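Local coordinates for protein transcriptional regulator (Pyrococcus horikoshii, PDB 1UDD) that is an all-helical protein of the TenA/THI-4/PQQC family, possibly a transcriptional regulator, that assembles from four chains, at residues L72-L75 against A76-V80. Residues are numbered along the deposited sequence; the frame is centred on the assembly and turned at random.
Sequences LIEL and ARDEV
Glu74 and Arg77, one turn apart on helix 68-79, run side by side in the same direction, their carboxylate and guanidinium planes 56° apart. Both side chains start with CG anti to the backbone N and bend at chi2, which brings Glu74 OE2 to 3.9 Å from Arg77 NH1, a long salt bridge. The shorter bond goes to the next residue: Asp78 OD1 lies 3.1 Å from Arg77 NH1, close to the guanidinium plane, and receives the N-H almost along its own C-O axis. Glu74 OE2 and Asp78 OD1 are 3.4 Å apart with their carboxylate planes at 79°; Arg77 NH1, to one side of the pair and near both, probably offsets part of that repulsion. The backbone under the network is helical, as bonds from Arg77 N to Ile73 O (2.8 Å) and from Asp78 N to Glu74 O (2.9 Å) attest, and leaves helical geometry at Val80. Arg77 NE and Glu74 OE1 form reciprocal salt bridges with Glu74 and Arg77 of the second subunit, so the charged cluster belongs to a subunit interface, where Ile73 also packs on Val80 of that subunit. Within the chain, Leu72 and Glu79 rest on helix 36-63, at Ile60 and at Leu53 and Thr54.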
loop_
_atom_site.group_PDB
_atom_site.type_symbol
_atom_site.label_atom_id
_atom_site.label_comp_id
_atom_site.label_asym_id
_atom_site.label_seq_id
_atom_site.Cartn_x
_atom_site.Cartn_y
_atom_site.Cartn_z
ATOM N N LEU A 72 6.552 3.452 -16.407
ATOM C CA LEU A 72 6.583 2.260 -15.557
ATOM C C LEU A 72 5.410 1.297 -15.746
ATOM O O LEU A 72 5.599 0.070 -15.722
ATOM C CB LEU A 72 6.702 2.672 -14.087
ATOM C CG LEU A 72 8.109 2.703 -13.464
ATOM C CD1 LEU A 72 9.184 2.834 -14.528
ATOM C CD2 LEU A 72 8.188 3.848 -12.452
ATOM N N ILE A 73 4.201 1.822 -15.933
ATOM C CA ILE A 73 3.050 0.946 -16.131
ATOM C C ILE A 73 3.207 0.194 -17.468
ATOM O O ILE A 73 2.761 -0.944 -17.603
ATOM C CB ILE A 73 1.728 1.750 -16.115
ATOM C CG1 ILE A 73 0.535 0.811 -15.948
ATOM C CG2 ILE A 73 1.571 2.528 -17.396
ATOM C CD1 ILE A 73 0.469 0.120 -14.578
ATOM N N GLU A 74 3.856 0.832 -18.442
ATOM C CA GLU A 74 4.091 0.235 -19.762
ATOM C C GLU A 74 4.996 -0.979 -19.624
ATOM O O GLU A 74 4.802 -2.013 -20.282
ATOM C CB GLU A 74 4.775 1.241 -20.689
ATOM C CG GLU A 74 5.151 0.680 -22.077
ATOM C CD GLU A 74 3.924 0.447 -22.960
ATOM O OE1 GLU A 74 2.954 1.216 -22.822
ATOM O OE2 GLU A 74 3.929 -0.487 -23.796
ATOM N N LEU A 75 6.000 -0.829 -18.764
ATOM C CA LEU A 75 6.967 -1.878 -18.488
ATOM C C LEU A 75 6.261 -3.026 -17.750
ATOM O O LEU A 75 6.526 -4.211 -18.003
ATOM C CB LEU A 75 8.089 -1.291 -17.626
ATOM C CG LEU A 75 9.437 -1.991 -17.472
ATOM C CD1 LEU A 75 10.064 -2.230 -18.845
ATOM C CD2 LEU A 75 10.352 -1.107 -16.615
ATOM N N ALA A 76 5.359 -2.670 -16.838
ATOM C CA ALA A 76 4.623 -3.676 -16.079
ATOM C C ALA A 76 3.700 -4.414 -17.041
ATOM O O ALA A 76 3.563 -5.633 -16.967
ATOM C CB ALA A 76 3.807 -3.016 -14.978
ATOM N N ARG A 77 3.078 -3.655 -17.940
ATOM C CA ARG A 77 2.146 -4.190 -18.933
ATOM C C ARG A 77 2.861 -5.172 -19.870
ATOM O O ARG A 77 2.360 -6.258 -20.132
ATOM C CB ARG A 77 1.519 -3.029 -19.721
ATOM C CG ARG A 77 0.542 -3.435 -20.809
ATOM C CD ARG A 77 1.264 -3.599 -22.132
ATOM N NE ARG A 77 0.346 -3.883 -23.226
ATOM C CZ ARG A 77 0.699 -3.892 -24.507
ATOM N NH1 ARG A 77 1.952 -3.631 -24.856
ATOM N NH2 ARG A 77 -0.204 -4.156 -25.441
ATOM N N ASP A 78 4.045 -4.796 -20.345
ATOM C CA ASP A 78 4.818 -5.660 -21.220
ATOM C C ASP A 78 5.225 -6.948 -20.529
ATOM O O ASP A 78 5.300 -7.994 -21.169
ATOM C CB ASP A 78 6.062 -4.942 -21.715
ATOM C CG ASP A 78 5.742 -3.854 -22.708
ATOM O OD1 ASP A 78 4.559 -3.720 -23.093
ATOM O OD2 ASP A 78 6.678 -3.135 -23.103
ATOM N N GLU A 79 5.500 -6.883 -19.232
ATOM C CA GLU A 79 5.882 -8.093 -18.507
ATOM C C GLU A 79 4.782 -9.131 -18.603
ATOM O O GLU A 79 5.054 -10.305 -18.811
ATOM C CB GLU A 79 6.118 -7.829 -17.018
ATOM C CG GLU A 79 7.557 -7.592 -16.617
ATOM C CD GLU A 79 8.491 -8.701 -17.053
ATOM O OE1 GLU A 79 8.495 -9.803 -16.453
ATOM O OE2 GLU A 79 9.228 -8.460 -18.015
ATOM N N VAL A 80 3.535 -8.701 -18.438
ATOM C CA VAL A 80 2.418 -9.640 -18.463
ATOM C C VAL A 80 1.679 -9.801 -19.779
ATOM O O VAL A 80 0.615 -10.391 -19.819
ATOM C CB VAL A 80 1.403 -9.318 -17.348
ATOM C CG1 VAL A 80 1.964 -9.759 -16.016
ATOM C CG2 VAL A 80 1.086 -7.835 -17.334
#